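Local coordinates for protein tail lysozyme, putative (Geobacter sulfurreducens, PDB 2IA7) that is of unproven function but, as a putative tail lysozyme related to phage baseplate wedge gp25, probably belongs to a phage-tail-like assembly, at residues V26-S29 with A30-I34; L42-A45 with R46-V50; T69-L72 with G73-N77. All coordinates share one frame; numbering follows the deposited sequence.

Interaction 1 of 3, residues V26-S29 with A30-I34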
loop_
_atom_site.group_PDB
_atom_site.type_symbol
_atom_site.label_atom_id
_atom_site.label_comp_id
_atom_site.label_asym_id
_atom_site.label_seq_id
_atom_site.Cartn_x
_atom_site.Cartn_y
_atom_site.Cartn_z
ATOM N N VAL A 26 -6.686 -18.707 14.977
ATOM C CA VAL A 26 -6.861 -17.621 15.928
ATOM C C VAL A 26 -8.079 -16.809 15.531
ATOM O O VAL A 26 -8.511 -16.855 14.400
ATOM C CB VAL A 26 -5.595 -16.734 16.058
ATOM C CG1 VAL A 26 -4.445 -17.575 16.606
ATOM C CG2 VAL A 26 -5.219 -16.085 14.739
ATOM N N LEU A 27 -8.659 -16.103 16.507
ATOM C CA LEU A 27 -9.720 -15.194 16.263
ATOM C C LEU A 27 -9.094 -13.811 16.313
ATOM O O LEU A 27 -8.626 -13.369 17.372
ATOM C CB LEU A 27 -10.824 -15.292 17.330
ATOM C CG LEU A 27 -11.711 -16.541 17.270
ATOM C CD1 LEU A 27 -12.735 -16.477 18.383
ATOM C CD2 LEU A 27 -12.388 -16.661 15.935
ATOM N N SER A 28 -9.084 -13.160 15.165
ATOM C CA SER A 28 -8.575 -11.808 15.031
ATOM C C SER A 28 -9.722 -10.805 14.934
ATOM O O SER A 28 -10.834 -11.170 14.595
ATOM C CB SER A 28 -7.713 -11.732 13.767
ATOM O OG SER A 28 -6.820 -12.838 13.681
ATOM N N SER A 29 -9.439 -9.545 15.168
ATOM C CA SER A 29 -10.481 -8.533 15.062
ATOM C C SER A 29 -10.316 -7.734 13.776
ATOM O O SER A 29 -9.376 -7.988 13.004
ATOM C CB SER A 29 -10.450 -7.642 16.275
ATOM O OG SER A 29 -9.181 -7.106 16.443
ATOM N N ALA A 30 -11.226 -6.790 13.512
ATOM C CA ALA A 30 -11.178 -5.956 12.339
ATOM C C ALA A 30 -9.853 -5.281 12.154
ATOM O O ALA A 30 -9.391 -5.137 11.043
ATOM C CB ALA A 30 -12.309 -4.939 12.387
ATOM N N GLU A 31 -9.233 -4.849 13.246
ATOM C CA GLU A 31 -7.923 -4.145 13.193
ATOM C C GLU A 31 -6.868 -4.957 12.440
ATOM O O GLU A 31 -6.167 -4.457 11.575
ATOM C CB GLU A 31 -7.433 -3.866 14.603
ATOM C CG GLU A 31 -8.271 -2.799 15.305
ATOM C CD GLU A 31 -9.529 -3.326 16.040
ATOM O OE1 GLU A 31 -9.934 -4.502 15.895
ATOM O OE2 GLU A 31 -10.087 -2.508 16.765
ATOM N N GLU A 32 -6.819 -6.238 12.728
ATOM C CA GLU A 32 -5.872 -7.128 12.101
ATOM C C GLU A 32 -6.312 -7.448 10.708
ATOM O O GLU A 32 -5.475 -7.510 9.805
ATOM C CB GLU A 32 -5.719 -8.414 12.905
ATOM C CG GLU A 32 -5.279 -8.165 14.388
ATOM C CD GLU A 32 -5.624 -9.314 15.353
ATOM O OE1 GLU A 32 -4.774 -10.235 15.454
ATOM O OE2 GLU A 32 -6.719 -9.285 16.006
ATOM N N ASP A 33 -7.595 -7.666 10.477
ATOM C CA ASP A 33 -8.101 -7.860 9.110
ATOM C C ASP A 33 -7.833 -6.652 8.208
ATOM O O ASP A 33 -7.560 -6.832 7.059
ATOM C CB ASP A 33 -9.588 -8.146 9.139
ATOM C CG ASP A 33 -10.133 -8.579 7.792
ATOM O OD1 ASP A 33 -9.763 -9.671 7.318
ATOM O OD2 ASP A 33 -10.945 -7.866 7.196
ATOM N N ILE A 34 -7.945 -5.435 8.756
ATOM C CA ILE A 34 -7.643 -4.201 8.032
ATOM C C ILE A 34 -6.186 -4.145 7.632
ATOM O O ILE A 34 -5.852 -3.809 6.489
ATOM C CB ILE A 34 -8.047 -2.984 8.877
ATOM C CG1 ILE A 34 -9.569 -2.885 8.875
ATOM C CG2 ILE A 34 -7.412 -1.686 8.316
ATOM C CD1 ILE A 34 -10.083 -1.886 9.902
HETATM O O HOH W 1 -6.156 -12.058 17.650
#
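Ser29 meets the side chains of both Glu31 and Glu32 as the chain turns into the helix that starts at Ala30. Two hydrogen bonds to carboxylates come first. The backbone N of Ser29 donates to Glu32 OE2 over 2.9 Å, in a nearly straight bond (164°) that reaches the oxygen from above the carboxylate plane. Its hydroxyl OG donates to Glu31 OE1 at 2.8 Å, again from above the plane. OG sits between its own backbone N and carbonyl carbon (chi1 55°), and the Glu31 chain bends at chi2 (87°) to bring OE1 back to it.

Ser29 is the N-cap residue. The bond from its N to Glu32, three residues on, is one half of a capping box; the reciprocal half is absent, as the hydroxyl bonds to Glu31 and makes no capping bond. With Glu31 replaced by alanine, Ser29 OG would probably lose this acceptor and be freer to turn.

Among backbone bonds, Asp33 N donates to Ser29 O at 3.1 Å, opening the helical pattern, while Glu32 N adds a weak second bond to that oxygen. The carboxylate of Asp33 pairs with Arg89.

The backbone of Ser28 also approaches the Glu32 carboxylate, with Ser28 CA 3.3 Å from Glu32 OE2. A water lies 2.8 Å from Leu27 O and 3.2 Å from Glu32 OE1 and may bridge them.

Interaction 2 of 3, residues L42-A45 with R46-V50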
loop_
_atom_site.group_PDB
_atom_site.type_symbol
_atom_site.label_atom_id
_atom_site.label_comp_id
_atom_site.label_asym_id
_atom_site.label_seq_id
_atom_site.Cartn_x
_atom_site.Cartn_y
_atom_site.Cartn_z
ATOM N N LEU A 42 -2.150 -3.519 -1.671
ATOM C CA LEU A 42 -0.907 -2.910 -2.202
ATOM C C LEU A 42 -0.084 -3.987 -2.954
ATOM O O LEU A 42 0.642 -3.681 -3.888
ATOM C CB LEU A 42 -0.106 -2.209 -1.131
ATOM C CG LEU A 42 -0.827 -1.080 -0.390
ATOM C CD1 LEU A 42 0.086 -0.402 0.624
ATOM C CD2 LEU A 42 -1.432 -0.098 -1.432
ATOM N N GLY A 43 -0.214 -5.239 -2.518
ATOM C CA GLY A 43 0.545 -6.335 -3.137
ATOM C C GLY A 43 -0.088 -6.985 -4.349
ATOM O O GLY A 43 0.473 -7.959 -4.886
ATOM N N THR A 44 -1.236 -6.491 -4.787
ATOM C CA THR A 44 -1.947 -7.046 -5.913
ATOM C C THR A 44 -1.937 -6.068 -7.082
ATOM O O THR A 44 -2.330 -4.909 -6.984
ATOM C CB THR A 44 -3.425 -7.419 -5.561
ATOM O OG1 THR A 44 -3.428 -8.290 -4.425
ATOM C CG2 THR A 44 -4.146 -8.111 -6.734
ATOM N N ALA A 45 -1.455 -6.561 -8.239
ATOM C CA ALA A 45 -1.571 -5.842 -9.470
ATOM C C ALA A 45 -2.973 -5.963 -10.021
ATOM O O ALA A 45 -3.579 -7.014 -9.943
ATOM C CB ALA A 45 -0.578 -6.410 -10.497
ATOM N N ARG A 46 -3.475 -4.899 -10.616
ATOM C CA ARG A 46 -4.744 -4.941 -11.317
ATOM C C ARG A 46 -4.625 -5.940 -12.438
ATOM O O ARG A 46 -3.606 -5.958 -13.137
ATOM C CB ARG A 46 -5.090 -3.542 -11.814
ATOM C CG ARG A 46 -5.423 -2.612 -10.653
ATOM C CD ARG A 46 -5.986 -1.272 -11.051
ATOM N NE ARG A 46 -4.998 -0.469 -11.755
ATOM C CZ ARG A 46 -4.847 0.857 -11.641
ATOM N NH1 ARG A 46 -5.609 1.581 -10.821
ATOM N NH2 ARG A 46 -3.904 1.468 -12.354
ATOM N N GLY A 47 -5.629 -6.807 -12.556
ATOM C CA GLY A 47 -5.598 -7.917 -13.501
ATOM C C GLY A 47 -5.127 -9.246 -12.944
ATOM O O GLY A 47 -5.328 -10.283 -13.591
ATOM N N GLU A 48 -4.532 -9.233 -11.753
ATOM C CA GLU A 48 -4.007 -10.432 -11.093
ATOM C C GLU A 48 -5.140 -11.356 -10.690
ATOM O O GLU A 48 -5.044 -12.575 -10.840
ATOM C CB GLU A 48 -3.183 -10.033 -9.871
ATOM C CG GLU A 48 -2.435 -11.147 -9.138
ATOM C CD GLU A 48 -1.409 -10.622 -8.042
ATOM O OE1 GLU A 48 -0.700 -9.545 -8.213
ATOM O OE2 GLU A 48 -1.289 -11.340 -7.003
ATOM N N ARG A 49 -6.228 -10.769 -10.205
ATOM C CA ARG A 49 -7.413 -11.517 -9.846
ATOM C C ARG A 49 -8.268 -11.654 -11.064
ATOM O O ARG A 49 -8.851 -10.680 -11.550
ATOM C CB ARG A 49 -8.188 -10.793 -8.787
ATOM C CG ARG A 49 -7.442 -10.714 -7.525
ATOM C CD ARG A 49 -8.386 -10.436 -6.401
ATOM N NE ARG A 49 -7.724 -10.661 -5.131
ATOM C CZ ARG A 49 -8.306 -10.458 -3.963
ATOM N NH1 ARG A 49 -9.571 -10.036 -3.904
ATOM N NH2 ARG A 49 -7.629 -10.689 -2.850
ATOM N N VAL A 50 -8.339 -12.887 -11.552
ATOM C CA VAL A 50 -9.092 -13.224 -12.755
ATOM C C VAL A 50 -10.541 -12.751 -12.664
ATOM O O VAL A 50 -11.065 -12.175 -13.610
ATOM C CB VAL A 50 -9.038 -14.749 -12.993
ATOM C CG1 VAL A 50 -10.086 -15.198 -14.032
ATOM C CG2 VAL A 50 -7.636 -15.147 -13.404
HETATM O O HOH W 2 -1.741 -10.818 -4.053
HETATM O O HOH W 3 -5.028 -10.558 -4.401
#
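Ala45 and Glu48 are joined by two hydrogen bonds at the ends of a type II beta turn, in the loop that follows helix 30-42. Glu48 N closes the turn on Ala45 O at 3.0 Å, coming from above the carbonyl plane. Gly47 holds the third position with a positive phi (95°), where a CB would press against the carbonyl O of Arg46. The second bond runs the other way: Ala45 N donates to Glu48 OE1 over 3.1 Å, from above the carboxylate plane. With CG anti to its N (chi1 -174°) and the rest extended, Glu48 carries its carboxylate past Thr44 to this N-H.

The other carboxylate oxygen, OE2, accepts from water 2 at 3.0 Å. That water also donates to Thr44 OG1, which takes a second proton from water 3 at 2.8 Å and is hydrogen-bonded to Ile40 O in the preceding helix; three partners thus surround this hydroxyl. Water 3 in turn accepts from Arg49 NE (2.8 Å), linking Arg49 to Thr44 through one solvent molecule. The backbone of Thr44 is hydrogen-bonded to that of Cys57, and Leu42 O to His60 NE2. The guanidinium of Arg49 makes a cation-pi contact with Phe55, while that of Arg46 pairs with Asp61. The methyl of Thr44 takes the nonpolar share, with CG2 3.8 Å from Glu48 CB and 3.9 Å from Glu48 CD.

Interaction 3 of 3, residues T69-L72 with G73-N77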
loop_
_atom_site.group_PDB
_atom_site.type_symbol
_atom_site.label_atom_id
_atom_site.label_comp_id
_atom_site.label_asym_id
_atom_site.label_seq_id
_atom_site.Cartn_x
_atom_site.Cartn_y
_atom_site.Cartn_z
ATOM N N THR A 69 12.183 12.997 -6.436
ATOM C CA THR A 69 11.395 13.352 -5.287
ATOM C C THR A 69 9.896 13.480 -5.640
ATOM O O THR A 69 9.018 13.171 -4.835
ATOM C CB THR A 69 11.898 14.662 -4.705
ATOM O OG1 THR A 69 13.250 14.474 -4.257
ATOM C CG2 THR A 69 11.040 15.092 -3.518
ATOM N N THR A 70 9.601 13.953 -6.850
ATOM C CA THR A 70 8.182 14.094 -7.258
ATOM C C THR A 70 7.576 12.717 -7.541
ATOM O O THR A 70 6.384 12.483 -7.289
ATOM C CB THR A 70 7.966 15.054 -8.472
ATOM O OG1 THR A 70 8.252 14.378 -9.692
ATOM C CG2 THR A 70 8.812 16.336 -8.395
ATOM N N THR A 71 8.382 11.795 -8.068
ATOM C CA THR A 71 7.955 10.418 -8.244
ATOM C C THR A 71 7.524 9.773 -6.930
ATOM O O THR A 71 6.574 8.982 -6.889
ATOM C CB THR A 71 9.145 9.593 -8.766
ATOM O OG1 THR A 71 9.803 10.344 -9.789
ATOM C CG2 THR A 71 8.667 8.282 -9.356
ATOM N N LEU A 72 8.226 10.049 -5.844
ATOM C CA LEU A 72 7.832 9.483 -4.557
ATOM C C LEU A 72 6.396 9.887 -4.251
ATOM O O LEU A 72 5.622 9.062 -3.746
ATOM C CB LEU A 72 8.789 9.919 -3.433
ATOM C CG LEU A 72 10.218 9.364 -3.527
ATOM C CD1 LEU A 72 11.064 9.994 -2.420
ATOM C CD2 LEU A 72 10.340 7.840 -3.459
ATOM N N GLY A 73 6.025 11.128 -4.550
ATOM C CA GLY A 73 4.660 11.575 -4.370
ATOM C C GLY A 73 3.667 10.847 -5.243
ATOM O O GLY A 73 2.568 10.531 -4.825
ATOM N N LEU A 74 4.047 10.540 -6.459
ATOM C CA LEU A 74 3.222 9.753 -7.353
ATOM C C LEU A 74 2.961 8.368 -6.780
ATOM O O LEU A 74 1.782 7.934 -6.760
ATOM C CB LEU A 74 3.912 9.659 -8.685
ATOM C CG LEU A 74 3.201 8.976 -9.835
ATOM C CD1 LEU A 74 3.628 9.542 -11.148
ATOM C CD2 LEU A 74 3.514 7.498 -9.773
ATOM N N ILE A 75 4.012 7.720 -6.254
ATOM C CA ILE A 75 3.926 6.419 -5.593
ATOM C C ILE A 75 3.003 6.483 -4.383
ATOM O O ILE A 75 2.080 5.685 -4.255
ATOM C CB ILE A 75 5.295 5.905 -5.221
ATOM C CG1 ILE A 75 6.061 5.654 -6.531
ATOM C CG2 ILE A 75 5.221 4.692 -4.303
ATOM C CD1 ILE A 75 7.602 5.575 -6.268
ATOM N N GLU A 76 3.173 7.519 -3.590
ATOM C CA GLU A 76 2.294 7.790 -2.474
ATOM C C GLU A 76 0.846 7.857 -2.900
ATOM O O GLU A 76 -0.026 7.325 -2.223
ATOM C CB GLU A 76 2.699 9.088 -1.774
ATOM C CG GLU A 76 3.969 8.973 -0.950
ATOM C CD GLU A 76 4.675 10.300 -0.705
ATOM O OE1 GLU A 76 4.136 11.374 -1.099
ATOM O OE2 GLU A 76 5.784 10.267 -0.167
ATOM N N ASN A 77 0.561 8.568 -3.966
ATOM C CA ASN A 77 -0.814 8.841 -4.286
ATOM C C ASN A 77 -1.474 7.648 -4.977
ATOM O O ASN A 77 -2.669 7.418 -4.778
ATOM C CB ASN A 77 -0.864 10.118 -5.125
ATOM C CG ASN A 77 -0.452 11.350 -4.312
ATOM O OD1 ASN A 77 -0.547 11.343 -3.073
ATOM N ND2 ASN A 77 0.014 12.407 -4.988
#
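Leu72 and Glu76 stand one turn apart on helix 69-86, and the side chain of Glu76 runs, extended, past the carbonyl oxygen of Leu72. This is regular alpha-helical i to i+4 geometry on a helix that packs against the antiparallel sheet: Leu72 leans on Leu107 and Ala97, and Ile75 on Leu107 and Ile109.

The Glu76 side chain leaves the backbone with CB 3.5 Å from Leu72 O. CG turns to lie beside its own backbone N (chi1 -73°) and comes closer, 3.2 Å from the same oxygen. CD follows at 3.4 Å from Leu72 O. The carboxylate is laid with a face over that oxygen, leaving OE1 and OE2 equally distant from Leu72 O at 3.8 Å. OE2 is then hydrogen-bonded to the backbone N of Ala97, so the tip ties the helix to strand 90-98. That bond probably limits rotation of the carboxylate.

Leu72 O has a regular partner as well, Glu76 N at 2.9 Å, tilted 20° from the carbonyl plane. One residue earlier, Ile75 N donates to Thr71 O at 2.9 Å, and Leu74 N makes the equivalent bond to Thr70 O. The hydroxyls of Thr70 and Thr71 look instead to Asn68, the first to its side-chain oxygen and the second to its backbone N.

Ile75 lays CG1 alongside the Thr71 carbonyl oxygen, since its CG1 sits beside its own backbone N. CG1 is 3.4 Å from Thr71 O, and CD1 runs on to lie 4.2 Å from the methyl CG2 of Thr71.

In the fold
The three contacts follow one another along the chain. Interaction 1 opens helix 30-42 and interaction 2 follows that helix, their centres about 22 Å apart. Interaction 3 lies near the start of the next helix, 69-86. Its centre is about 21 Å from that of interaction 2 and about 30 Å from that of interaction 1, with the latter on the opposite side of the chain's centre. None touches another; the nearest atoms of interactions 2 and 3 are about 7 Å apart. Near interaction 2, a nitrate ion, probably from the crystallisation liquor, lies about 4 Å from the Arg49 side chain.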